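Putative uncharacterized protein smu.1377c (PDB 3L7V) is of uncertain function but, as a YrdC/Sua5-type protein, may bind double-stranded RNA and may have a role in tRNA modification. Local coordinates at residues I39-N44 with G169-K174; I69-D74 with V94-S99; K76-K81 with E150-I155; E101-L106 with S159-K164; K174-W177 with M183-A186. All coordinates share one frame; numbering follows the deposited sequence.

Interaction 1: I39-N44 with G169-K174; sequences IHWDGN and GEQIAK. With SO4 (sulfate ion), chain D.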
# COMPACT_ATOMS: atom_id res chain seq x y z
N ILE A 39 21.34 -6.88 -3.25
CA ILE A 39 21.11 -8.15 -3.96
C ILE A 39 20.14 -7.96 -5.14
O ILE A 39 19.41 -6.98 -5.20
CB ILE A 39 20.53 -9.25 -3.03
CG1 ILE A 39 19.29 -8.74 -2.29
CG2 ILE A 39 21.55 -9.72 -2.04
CD1 ILE A 39 18.50 -9.84 -1.59
N HIS A 40 20.13 -8.92 -6.07
CA HIS A 40 19.20 -8.90 -7.20
C HIS A 40 18.05 -9.91 -7.06
O HIS A 40 18.28 -11.11 -6.88
CB HIS A 40 19.95 -9.13 -8.52
CG HIS A 40 20.70 -7.93 -9.00
ND1 HIS A 40 20.22 -7.09 -9.99
CD2 HIS A 40 21.90 -7.42 -8.63
CE1 HIS A 40 21.10 -6.13 -10.21
NE2 HIS A 40 22.13 -6.30 -9.40
N TRP A 41 16.80 -9.43 -7.16
CA TRP A 41 15.62 -10.30 -7.08
C TRP A 41 15.55 -11.24 -8.29
O TRP A 41 15.72 -10.80 -9.42
CB TRP A 41 14.34 -9.46 -6.99
CG TRP A 41 13.07 -10.27 -6.93
CD1 TRP A 41 12.74 -11.22 -6.00
CD2 TRP A 41 11.95 -10.19 -7.83
NE1 TRP A 41 11.50 -11.74 -6.28
CE2 TRP A 41 10.99 -11.12 -7.39
CE3 TRP A 41 11.67 -9.43 -8.98
CZ2 TRP A 41 9.76 -11.31 -8.04
CZ3 TRP A 41 10.45 -9.62 -9.63
CH2 TRP A 41 9.51 -10.55 -9.16
N ASP A 42 15.31 -12.53 -8.04
CA ASP A 42 15.28 -13.50 -9.13
C ASP A 42 13.87 -13.98 -9.51
O ASP A 42 13.72 -14.85 -10.37
CB ASP A 42 16.18 -14.71 -8.82
CG ASP A 42 15.68 -15.53 -7.64
OD1 ASP A 42 14.60 -15.22 -7.09
OD2 ASP A 42 16.39 -16.49 -7.26
N GLY A 43 12.84 -13.43 -8.87
CA GLY A 43 11.48 -13.87 -9.18
C GLY A 43 10.86 -14.80 -8.15
O GLY A 43 9.65 -15.02 -8.16
N ASN A 44 11.69 -15.36 -7.26
CA ASN A 44 11.22 -16.17 -6.13
C ASN A 44 11.20 -15.34 -4.83
O ASN A 44 11.83 -14.28 -4.75
CB ASN A 44 12.12 -17.39 -5.91
CG ASN A 44 12.34 -18.22 -7.17
OD1 ASN A 44 11.40 -18.75 -7.77
ND2 ASN A 44 13.60 -18.36 -7.57
N GLY A 169 7.32 -7.84 -3.27
CA GLY A 169 6.78 -7.46 -1.98
C GLY A 169 5.52 -8.25 -1.62
O GLY A 169 5.25 -8.49 -0.43
N GLU A 170 4.76 -8.66 -2.63
CA GLU A 170 3.60 -9.54 -2.40
C GLU A 170 4.02 -10.87 -1.78
O GLU A 170 3.38 -11.34 -0.83
CB GLU A 170 2.81 -9.80 -3.70
CG GLU A 170 2.15 -8.56 -4.32
CD GLU A 170 1.60 -8.82 -5.73
OE1 GLU A 170 1.12 -9.95 -5.97
OE2 GLU A 170 1.65 -7.90 -6.59
N GLN A 171 5.10 -11.46 -2.29
CA GLN A 171 5.62 -12.71 -1.71
C GLN A 171 5.95 -12.56 -0.21
O GLN A 171 5.53 -13.37 0.62
CB GLN A 171 6.82 -13.26 -2.50
CG GLN A 171 6.46 -13.71 -3.93
CD GLN A 171 7.68 -13.89 -4.84
OE1 GLN A 171 8.73 -13.27 -4.64
NE2 GLN A 171 7.53 -14.73 -5.87
N ILE A 172 6.68 -11.50 0.14
CA ILE A 172 7.07 -11.30 1.53
C ILE A 172 5.88 -11.06 2.47
O ILE A 172 5.82 -11.63 3.55
CB ILE A 172 8.11 -10.16 1.67
CG1 ILE A 172 9.41 -10.57 0.96
CG2 ILE A 172 8.32 -9.82 3.14
CD1 ILE A 172 10.55 -9.57 1.03
N ALA A 173 4.93 -10.22 2.04
CA ALA A 173 3.72 -9.94 2.84
C ALA A 173 2.87 -11.19 3.09
O ALA A 173 2.25 -11.32 4.13
CB ALA A 173 2.88 -8.86 2.16
N LYS A 174 2.86 -12.10 2.12
CA LYS A 174 2.07 -13.33 2.24
C LYS A 174 2.69 -14.31 3.24
O LYS A 174 1.96 -14.91 4.04
CB LYS A 174 1.90 -14.00 0.86
CG LYS A 174 0.89 -15.15 0.87
CD LYS A 174 0.86 -15.87 -0.47
CE LYS A 174 -0.37 -16.77 -0.59
NZ LYS A 174 -0.36 -17.58 -1.85
S SO4 D . 18.56 -5.07 -12.62
O1 SO4 D . 18.23 -6.39 -12.11
O2 SO4 D . 18.39 -4.10 -11.53
O3 SO4 D . 19.95 -5.05 -13.09
O4 SO4 D . 17.68 -4.74 -13.74

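Interaction 2: I69-D74 with V94-S99; sequences IIMTSD and VVLCGS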
# COMPACT_ATOMS: atom_id res chain seq x y z
N ILE A 69 9.92 1.04 -2.67
CA ILE A 69 9.34 1.33 -1.35
C ILE A 69 10.28 0.93 -0.21
O ILE A 69 11.09 0.01 -0.35
CB ILE A 69 7.97 0.61 -1.11
CG1 ILE A 69 8.13 -0.92 -1.24
CG2 ILE A 69 6.90 1.15 -2.03
CD1 ILE A 69 6.80 -1.71 -1.22
N ILE A 70 10.14 1.62 0.92
CA ILE A 70 10.71 1.19 2.18
C ILE A 70 9.67 0.38 2.99
O ILE A 70 8.53 0.81 3.14
CB ILE A 70 11.20 2.41 3.01
CG1 ILE A 70 12.12 3.27 2.14
CG2 ILE A 70 11.88 1.95 4.30
CD1 ILE A 70 12.34 4.68 2.65
N MSE A 71 10.08 -0.79 3.49
CA MSE A 71 9.20 -1.77 4.15
C MSE A 71 9.67 -2.10 5.58
O MSE A 71 10.86 -2.35 5.80
CB MSE A 71 9.20 -3.09 3.37
CG MSE A 71 8.31 -3.16 2.15
SE MSE A 71 8.33 -4.96 1.34
CE MSE A 71 8.28 -6.04 2.98
N THR A 72 8.72 -2.14 6.52
CA THR A 72 8.97 -2.52 7.92
C THR A 72 7.74 -3.18 8.55
O THR A 72 6.65 -3.18 7.97
CB THR A 72 9.43 -1.32 8.82
OG1 THR A 72 8.44 -0.29 8.84
CG2 THR A 72 10.72 -0.74 8.30
N SER A 73 7.91 -3.75 9.75
CA SER A 73 6.81 -4.44 10.43
C SER A 73 6.63 -4.11 11.93
O SER A 73 5.83 -4.76 12.60
CB SER A 73 6.90 -5.95 10.20
OG SER A 73 7.94 -6.53 10.96
N ASP A 74 7.33 -3.10 12.45
CA ASP A 74 7.08 -2.66 13.83
C ASP A 74 7.34 -1.18 14.08
O ASP A 74 7.83 -0.46 13.21
CB ASP A 74 7.86 -3.53 14.82
CG ASP A 74 9.36 -3.50 14.58
OD1 ASP A 74 9.86 -2.52 13.96
OD2 ASP A 74 10.04 -4.46 14.99
N VAL A 94 1.23 2.96 4.72
CA VAL A 94 0.10 2.17 4.23
C VAL A 94 0.20 0.70 4.64
O VAL A 94 1.29 0.22 4.95
CB VAL A 94 0.04 2.24 2.69
CG1 VAL A 94 0.17 3.68 2.21
CG2 VAL A 94 1.14 1.38 2.09
N VAL A 95 -0.93 -0.01 4.62
CA VAL A 95 -0.96 -1.45 4.93
C VAL A 95 -0.88 -2.34 3.68
O VAL A 95 -1.76 -2.29 2.81
CB VAL A 95 -2.22 -1.84 5.75
CG1 VAL A 95 -2.18 -3.31 6.12
CG2 VAL A 95 -2.35 -0.99 7.00
N LEU A 96 0.16 -3.16 3.58
CA LEU A 96 0.36 -4.04 2.41
C LEU A 96 -0.31 -5.42 2.59
O LEU A 96 0.15 -6.22 3.41
CB LEU A 96 1.86 -4.25 2.13
CG LEU A 96 2.76 -3.06 1.77
CD1 LEU A 96 4.22 -3.49 1.73
CD2 LEU A 96 2.36 -2.42 0.45
N CYS A 97 -1.37 -5.69 1.83
CA CYS A 97 -2.15 -6.94 1.94
C CYS A 97 -1.64 -8.05 1.01
O CYS A 97 -1.51 -7.85 -0.20
CB CYS A 97 -3.66 -6.69 1.70
SG CYS A 97 -4.50 -5.65 2.96
N GLY A 98 -1.38 -9.23 1.57
CA GLY A 98 -0.88 -10.36 0.80
C GLY A 98 -1.97 -11.32 0.34
O GLY A 98 -1.69 -12.31 -0.37
N SER A 99 -3.21 -11.05 0.73
CA SER A 99 -4.36 -11.84 0.28
C SER A 99 -5.66 -11.18 0.66
O SER A 99 -5.70 -10.29 1.52
CB SER A 99 -4.33 -13.26 0.88
OG SER A 99 -4.42 -13.21 2.29

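Interaction 3: K76-K81 with E150-I155; sequences KGLERK and ELMTDI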
# COMPACT_ATOMS: atom_id res chain seq x y z
N LYS A 76 9.62 0.39 16.05
CA LYS A 76 11.05 0.70 15.92
C LYS A 76 11.50 0.87 14.45
O LYS A 76 12.34 1.72 14.15
CB LYS A 76 11.90 -0.37 16.60
CG LYS A 76 12.55 0.07 17.89
CD LYS A 76 13.85 0.85 17.63
CE LYS A 76 13.57 2.29 17.20
NZ LYS A 76 14.78 2.98 16.68
N GLY A 77 10.97 0.04 13.55
CA GLY A 77 11.28 0.17 12.14
C GLY A 77 10.62 1.39 11.51
O GLY A 77 11.20 2.02 10.63
N LEU A 78 9.41 1.72 11.98
CA LEU A 78 8.67 2.87 11.48
C LEU A 78 9.34 4.19 11.82
O LEU A 78 9.40 5.09 10.99
CB LEU A 78 7.22 2.86 11.98
CG LEU A 78 6.26 1.95 11.22
CD1 LEU A 78 5.06 1.55 12.08
CD2 LEU A 78 5.81 2.61 9.91
N GLU A 79 9.83 4.31 13.06
CA GLU A 79 10.63 5.47 13.45
C GLU A 79 11.83 5.70 12.52
O GLU A 79 12.11 6.82 12.11
CB GLU A 79 11.13 5.33 14.90
CG GLU A 79 10.03 5.22 15.94
CD GLU A 79 9.39 6.55 16.27
OE1 GLU A 79 8.54 6.59 17.19
OE2 GLU A 79 9.74 7.56 15.62
N ARG A 80 12.54 4.62 12.21
CA ARG A 80 13.68 4.70 11.30
C ARG A 80 13.24 5.22 9.92
O ARG A 80 13.94 6.01 9.30
CB ARG A 80 14.42 3.35 11.21
CG ARG A 80 15.09 2.87 12.54
CD ARG A 80 15.62 1.41 12.48
NE ARG A 80 16.80 1.26 11.62
CZ ARG A 80 17.24 0.11 11.10
NH1 ARG A 80 16.59 -1.02 11.32
NH2 ARG A 80 18.33 0.10 10.34
N LYS A 81 12.07 4.80 9.45
CA LYS A 81 11.59 5.19 8.13
C LYS A 81 11.29 6.68 8.03
O LYS A 81 11.75 7.35 7.12
CB LYS A 81 10.34 4.40 7.72
CG LYS A 81 10.21 4.29 6.21
CD LYS A 81 8.78 4.45 5.75
CE LYS A 81 7.89 3.37 6.30
NZ LYS A 81 6.50 3.85 6.28
N GLU A 150 0.16 4.94 15.97
CA GLU A 150 0.49 6.34 15.84
C GLU A 150 1.05 6.64 14.44
O GLU A 150 0.83 7.72 13.89
CB GLU A 150 1.47 6.74 16.95
CG GLU A 150 2.09 8.12 16.82
CD GLU A 150 3.31 8.31 17.74
OE1 GLU A 150 3.86 9.43 17.78
OE2 GLU A 150 3.72 7.33 18.41
N LEU A 151 1.74 5.65 13.85
CA LEU A 151 2.44 5.86 12.58
C LEU A 151 1.84 5.15 11.34
O LEU A 151 2.31 5.37 10.22
CB LEU A 151 3.93 5.51 12.72
CG LEU A 151 4.84 6.42 13.57
CD1 LEU A 151 4.68 7.89 13.22
CD2 LEU A 151 4.57 6.20 15.04
N MSE A 152 0.81 4.33 11.51
CA MSE A 152 0.17 3.70 10.35
C MSE A 152 -1.37 3.77 10.31
O MSE A 152 -2.01 3.12 9.48
CB MSE A 152 0.69 2.27 10.14
CG MSE A 152 1.07 1.50 11.41
SE MSE A 152 -0.45 0.87 12.45
CE MSE A 152 -1.60 0.24 10.96
N THR A 153 -1.96 4.54 11.22
CA THR A 153 -3.34 5.00 11.09
C THR A 153 -3.33 6.51 11.26
O THR A 153 -2.38 7.07 11.81
CB THR A 153 -4.30 4.38 12.15
OG1 THR A 153 -4.06 4.97 13.43
CG2 THR A 153 -4.13 2.88 12.25
N ASP A 154 -4.38 7.18 10.80
CA ASP A 154 -4.52 8.60 11.06
C ASP A 154 -5.37 8.81 12.32
O ASP A 154 -5.76 7.84 12.98
CB ASP A 154 -5.10 9.35 9.85
CG ASP A 154 -6.56 8.98 9.58
OD1 ASP A 154 -7.21 9.72 8.82
OD2 ASP A 154 -7.05 7.97 10.12
N ILE A 155 -5.66 10.06 12.65
CA ILE A 155 -6.40 10.37 13.88
C ILE A 155 -7.86 9.89 13.85
O ILE A 155 -8.46 9.71 14.91
CB ILE A 155 -6.34 11.88 14.21
CG1 ILE A 155 -6.73 12.71 12.99
CG2 ILE A 155 -4.95 12.27 14.69
CD1 ILE A 155 -6.57 14.20 13.19

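Interaction 4: E101-L106 with S159-K164; sequences EELRAL and SCFVIK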
# COMPACT_ATOMS: atom_id res chain seq x y z
N GLU A 101 -7.99 -12.56 2.23
CA GLU A 101 -8.33 -13.03 3.57
C GLU A 101 -7.82 -12.06 4.64
O GLU A 101 -8.55 -11.75 5.59
CB GLU A 101 -7.78 -14.43 3.81
N GLU A 102 -6.58 -11.60 4.49
CA GLU A 102 -6.05 -10.58 5.41
C GLU A 102 -6.87 -9.29 5.35
O GLU A 102 -7.22 -8.72 6.38
CB GLU A 102 -4.56 -10.28 5.13
CG GLU A 102 -3.99 -9.18 6.05
CD GLU A 102 -2.55 -8.81 5.73
OE1 GLU A 102 -1.98 -9.34 4.75
OE2 GLU A 102 -1.97 -8.00 6.48
N LEU A 103 -7.18 -8.83 4.14
CA LEU A 103 -8.05 -7.65 4.01
C LEU A 103 -9.38 -7.78 4.78
O LEU A 103 -9.75 -6.88 5.54
CB LEU A 103 -8.32 -7.32 2.54
CG LEU A 103 -9.37 -6.24 2.31
CD1 LEU A 103 -8.80 -4.86 2.63
CD2 LEU A 103 -9.92 -6.29 0.90
N ARG A 104 -10.08 -8.89 4.59
CA ARG A 104 -11.38 -9.08 5.22
C ARG A 104 -11.31 -9.27 6.74
O ARG A 104 -12.26 -8.98 7.46
CB ARG A 104 -12.12 -10.26 4.60
CG ARG A 104 -12.49 -10.08 3.13
CD ARG A 104 -13.24 -11.30 2.61
NE ARG A 104 -13.66 -11.17 1.22
CZ ARG A 104 -13.30 -12.00 0.24
NH1 ARG A 104 -12.52 -13.05 0.49
NH2 ARG A 104 -13.75 -11.79 -0.98
N ALA A 105 -10.17 -9.74 7.23
CA ALA A 105 -9.95 -9.83 8.67
C ALA A 105 -9.73 -8.48 9.36
O ALA A 105 -9.99 -8.36 10.55
CB ALA A 105 -8.77 -10.78 8.99
N LEU A 106 -9.26 -7.48 8.61
CA LEU A 106 -8.78 -6.20 9.19
C LEU A 106 -9.66 -4.96 8.96
O LEU A 106 -9.78 -4.10 9.83
CB LEU A 106 -7.35 -5.89 8.71
CG LEU A 106 -6.21 -6.87 9.01
CD1 LEU A 106 -4.85 -6.26 8.65
CD2 LEU A 106 -6.24 -7.30 10.46
N SER A 159 -6.86 3.61 7.59
CA SER A 159 -5.60 3.36 6.87
C SER A 159 -5.85 3.17 5.38
O SER A 159 -7.01 2.99 4.95
CB SER A 159 -4.88 2.11 7.40
OG SER A 159 -4.57 2.19 8.78
N CYS A 160 -4.77 3.21 4.58
CA CYS A 160 -4.82 2.84 3.17
C CYS A 160 -4.41 1.38 2.98
O CYS A 160 -3.25 1.03 3.24
CB CYS A 160 -3.91 3.75 2.32
SG CYS A 160 -3.96 3.38 0.51
N PHE A 161 -5.34 0.53 2.53
CA PHE A 161 -5.07 -0.90 2.30
C PHE A 161 -4.81 -1.17 0.80
O PHE A 161 -5.65 -0.87 -0.04
CB PHE A 161 -6.26 -1.76 2.79
CG PHE A 161 -6.44 -1.78 4.29
CD1 PHE A 161 -5.88 -2.79 5.07
CD2 PHE A 161 -7.17 -0.79 4.93
CE1 PHE A 161 -6.04 -2.81 6.44
CE2 PHE A 161 -7.34 -0.80 6.31
CZ PHE A 161 -6.77 -1.81 7.06
N VAL A 162 -3.67 -1.78 0.47
CA VAL A 162 -3.23 -1.92 -0.93
C VAL A 162 -3.06 -3.38 -1.33
O VAL A 162 -2.54 -4.16 -0.55
CB VAL A 162 -1.84 -1.25 -1.13
CG1 VAL A 162 -1.47 -1.24 -2.59
CG2 VAL A 162 -1.84 0.15 -0.58
N ILE A 163 -3.48 -3.73 -2.56
CA ILE A 163 -3.27 -5.07 -3.14
C ILE A 163 -2.54 -5.00 -4.49
O ILE A 163 -2.53 -3.96 -5.13
CB ILE A 163 -4.62 -5.81 -3.44
CG1 ILE A 163 -5.56 -4.92 -4.28
CG2 ILE A 163 -5.28 -6.31 -2.16
CD1 ILE A 163 -6.77 -5.63 -4.86
N LYS A 164 -1.97 -6.13 -4.93
CA LYS A 164 -1.35 -6.29 -6.26
C LYS A 164 -0.35 -5.19 -6.62
O LYS A 164 -0.32 -4.71 -7.75
CB LYS A 164 -2.41 -6.43 -7.38
CG LYS A 164 -3.30 -7.68 -7.27
CD LYS A 164 -2.48 -8.98 -7.32
CE LYS A 164 -3.34 -10.21 -7.01
NZ LYS A 164 -2.55 -11.48 -7.15

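Interaction 5: K174-W177 with M183-A186; sequences KEMW and MVYA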
# COMPACT_ATOMS: atom_id res chain seq x y z
N LYS A 174 2.86 -12.10 2.12
CA LYS A 174 2.07 -13.33 2.24
C LYS A 174 2.69 -14.31 3.24
O LYS A 174 1.96 -14.91 4.04
CB LYS A 174 1.90 -14.00 0.86
CG LYS A 174 0.89 -15.15 0.87
CD LYS A 174 0.86 -15.87 -0.47
CE LYS A 174 -0.37 -16.77 -0.59
NZ LYS A 174 -0.36 -17.58 -1.85
N GLU A 175 4.01 -14.48 3.19
CA GLU A 175 4.72 -15.31 4.17
C GLU A 175 4.57 -14.79 5.59
O GLU A 175 4.33 -15.56 6.51
CB GLU A 175 6.21 -15.41 3.84
CG GLU A 175 6.56 -16.50 2.85
CD GLU A 175 6.27 -17.90 3.38
OE1 GLU A 175 6.66 -18.20 4.52
OE2 GLU A 175 5.65 -18.70 2.64
N MSE A 176 4.73 -13.48 5.77
CA MSE A 176 4.61 -12.89 7.11
C MSE A 176 3.22 -13.13 7.68
O MSE A 176 3.08 -13.55 8.84
CB MSE A 176 4.95 -11.39 7.09
CG MSE A 176 6.46 -11.07 6.93
SE MSE A 176 7.55 -11.33 8.57
CE MSE A 176 7.07 -9.75 9.62
N TRP A 177 2.19 -12.88 6.88
CA TRP A 177 0.81 -13.13 7.32
C TRP A 177 0.51 -14.61 7.63
O TRP A 177 0.07 -14.94 8.73
CB TRP A 177 -0.19 -12.61 6.28
CG TRP A 177 -1.61 -12.81 6.72
CD1 TRP A 177 -2.49 -13.75 6.26
CD2 TRP A 177 -2.30 -12.08 7.75
NE1 TRP A 177 -3.68 -13.64 6.92
CE2 TRP A 177 -3.60 -12.63 7.83
CE3 TRP A 177 -1.96 -11.02 8.59
CZ2 TRP A 177 -4.56 -12.14 8.74
CZ3 TRP A 177 -2.92 -10.53 9.49
CH2 TRP A 177 -4.20 -11.10 9.56
N MSE A 183 1.94 -8.37 10.16
CA MSE A 183 1.66 -7.39 9.10
C MSE A 183 2.93 -6.68 8.56
O MSE A 183 3.96 -6.65 9.23
CB MSE A 183 0.66 -6.34 9.61
CG MSE A 183 -0.72 -6.89 10.02
SE MSE A 183 -1.75 -5.56 11.05
CE MSE A 183 -1.82 -4.14 9.72
N VAL A 184 2.84 -6.08 7.37
CA VAL A 184 3.95 -5.30 6.79
C VAL A 184 3.48 -3.90 6.32
O VAL A 184 2.41 -3.77 5.74
CB VAL A 184 4.64 -6.05 5.62
CG1 VAL A 184 5.51 -5.11 4.82
CG2 VAL A 184 5.47 -7.21 6.14
N TYR A 185 4.28 -2.87 6.61
CA TYR A 185 3.90 -1.47 6.33
C TYR A 185 4.93 -0.81 5.42
O TYR A 185 6.07 -1.27 5.32
CB TYR A 185 3.78 -0.66 7.63
CG TYR A 185 3.05 -1.39 8.74
CD1 TYR A 185 3.73 -1.87 9.85
CD2 TYR A 185 1.67 -1.60 8.68
CE1 TYR A 185 3.07 -2.54 10.87
CE2 TYR A 185 1.01 -2.27 9.68
CZ TYR A 185 1.71 -2.74 10.78
OH TYR A 185 1.04 -3.41 11.78
N ALA A 186 4.54 0.29 4.77
CA ALA A 186 5.39 0.88 3.73
C ALA A 186 5.15 2.35 3.42
O ALA A 186 4.12 2.93 3.77
CB ALA A 186 5.29 0.08 2.44

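Interaction 1: I39-N44 with G169-K174
Gln171 reaches from helix 167-180 to the turn that follows strand 37-40, and its amide carries the contact. The side chain leaves with CG beside the backbone N and anti to the carbonyl carbon (chi1 -65°) and then runs extended, which brings NE2 to Gly43 O at 3.1 Å. This hydrogen bond is nearly straight, 169° at the hydrogen. Gly43 O lies in the plane of the Gln171 amide, while NE2 stands above the plane of the Gly43 carbonyl. Gln171 OE1 approaches the edge of the Trp41 indole at 3.6 Å from NE1, too far for a bond, with ring and amide planes steeply inclined. Gly43 N covers one face of that indole, offset toward the rim. Trp41 NE1 donates to Asn44 O at 3.0 Å; the acceptor is tilted from the indole plane and NE1 stands above the carbonyl plane, so the bond is bent (131°). This bond and an Asx turn, Asp42 OD1 accepting from Asn44 N at 2.9 Å, help shape the turn that presents Gly43 O. His40 ND1 donates to O1 of a sulfate, probably from the crystallisation liquor, which Asp218 N and Asp219 N also bind. The chemistry implies one firm bond at the surface: as modelled, NE2 bonds to Gly43 O and OE1 lies near Trp41 NE1, at the probable cost of Gln171 OE1 sitting 3.3 Å from Asn44 O, acceptor facing acceptor.

Interaction 2: I69-D74 with V94-S99
Leu96 points one methyl, CD1, at two side chains of strand 67-72. It lies 4.1 Å from Met71 CG and 4.3 Å from Ile69 CD1, and no hydrogen bond joins the two segments. Met71 is a selenomethionine whose chain crosses that of Leu96 at about a right angle. The touch itself is between the Met71 methylene CG and the Leu96 methyl CD1. A turn at chi3 in Met71 (41°) carries its CE away to the helix that covers this face, where it packs on Ile172 CG2. The whole contact is modest, and its two ends differ in burial more than in distance. At the Met71-Leu96 end both residues are buried, both also touch Val184, and Ile172 adds to the packing. Ile69, by contrast, is partly exposed, and its side chain lies about 6 Å from a bound sulfate. The closest CA atoms, of Met71 and Leu96, are 9.3 Å apart, the spacing of strands with another between them. Strand 185-188 fills that place, antiparallel to both neighbours: Thr72 pairs with Tyr185 and Val94 with Ala186. Strands 67-72 and 94-96 therefore run in the same sense in the sheet order, though the twist turns these short segments nearly across each other. Joined through helix 75-85, they have the topology of a beta-alpha-beta crossover with one strand inserted, within the mixed, twisted sheet of the YrdC-like fold.

Interaction 3: K76-K81 with E150-I155
Leu78 CD1 and Met152 CG, which touch across the contact, lie over one face of the Tyr185 ring from strand 185-188. Met152 CG sits about over the centre of that ring, and Leu78 CD1 lies toward its CD1 rim. At the edge, Met183 CE lies beside Tyr185 CE2, near the ring plane. The ring thus backs much of this apolar group. The flat carboxylates belong to the outer margin. Glu79 OE1 and Glu150 OE2 are 5.0 Å apart, like charges not in contact, and the salt bridge of Glu150 with Lys75 probably offsets part of the repulsion. Across the contact itself, one methyl of Leu78 does the touching: Leu78 CD1 is 4.0 Å from Met152 CG and 4.2 Å from Leu151 CB. The Leu78 and Leu151 side chains run past each other in opposite directions, whereas Leu78 and Met152, a selenomethionine, cross at about a right angle. Met152 is bent at chi2 and chi3 (75° and 42°), which carries SE and CE away from helix 75-85, out past the CE2 rim of the Tyr185 ring. No hydrogen bond spans the segments. In the fold, helix 75-85 rests on the sheet through Leu78 on Thr72 and Lys81 on Ile70, while Leu151 is tied by its backbone to Gly93 and Met152 packs on Trp133. The contact thus sets the short, weakly bonded helix 149-152 beside helix 75-85, over strand 185-188.

Interaction 4: E101-L106 with S159-K164
Two residues before Phe161, which receives Leu103 and Leu106 of helix 100-106, Ser159 OG is gripped twice: it donates to the carbonyl Met152 O and accepts from the indole N-H of Trp133, at NE1. The backbone of the strand is also tied on both flanks, to strand 94-96 through Val95 and to strand 127-132 through Leu131 and Cys129, and Phe161 O takes a further bond from Tyr117 OH. The atoms that touch across the contact are all carbon. Leu103 CD1 lies 4.0 Å from Phe161 CB; the leucine CG is anti to the backbone N (chi1 172°), which swings the branched end towards the strand. Leu106 uses its CB rather than its methyls, and Leu106 CB lies 4.0 Å from Phe161 CE1, at the far part of the ring. Both leucines approach the ring obliquely, and the chain of Leu103 crosses that of Phe161 at a slant. The Trp133 ring meets Phe161 with planes about 55° apart. All three touching residues are buried and no hydrogen bond crosses, so the chemistry implies that dispersion and the burial of apolar surface hold helix to strand, while polar bonds made outside the contact keep the strand and Ser159 in place.

Interaction 5: K174-W177 with M183-A186
Apolar contact comes first: Met176 CG, on helix 167-180, lies 4.1 Å from Val184 CG2, and the two side chains cross at about a right angle. Met176 is a selenomethionine with three successive turns of the same sign (chi1 -73°, chi2 -76°), so its chain folds back, and Met176 CE ends 4.4 Å from Met183 O, a distant touch. Val184 holds CG1 anti to the backbone N (chi1 165°), and this leaves CG2 as the branch that meets the helix. A second apolar contact is made at a ring edge. Trp177 offers the rim of its six-membered ring, with Trp177 CZ3 4.3 Å from Met183 CG, which lies near the ring plane. Met183, another selenomethionine, leaves its backbone away from the helix, yet its CG returns to this edge. Polar matter enters from helix 100-106: the carboxylate end of Glu102 lies over one face of the Trp177 indole at CE3, with OE2 near Met183 CG. A hydrogen bond from Gly98 N to Glu102 OE1 steadies that group. The segments exchange no hydrogen bond, although Met176 and Arg182 pair by backbone where the chain turns. Such chemistry implies a sequence-local closure, by dispersion, of helix 167-180 onto the chain leading into strand 185-188, with a buried carboxylate at its margin whose charge the Gly98 N-H would probably help to stabilise.

Overall arrangement
From the N terminus, interaction 1 opens at the edge strand 37-40 and closes on helix 167-180, so interactions 2, 3 and 4 all nest inside its loop, which joins an edge-strand turn to a helix. Interaction 2 closes the short loop between strands 67-72 and 94-96; interaction 3 starts on the helix within that loop and joins it to the helix at 150-152, so the two cross. Interaction 4 opens at 101-106, after interaction 2 has closed, and crosses interaction 3 before closing helix on strand 158-163. Interaction 5 begins at Lys174, shared with interaction 1, and folds the helix back on residues 183-184, just ahead of Tyr185 and Ala186 in strand 185-188, which lies between the two strands of interaction 2.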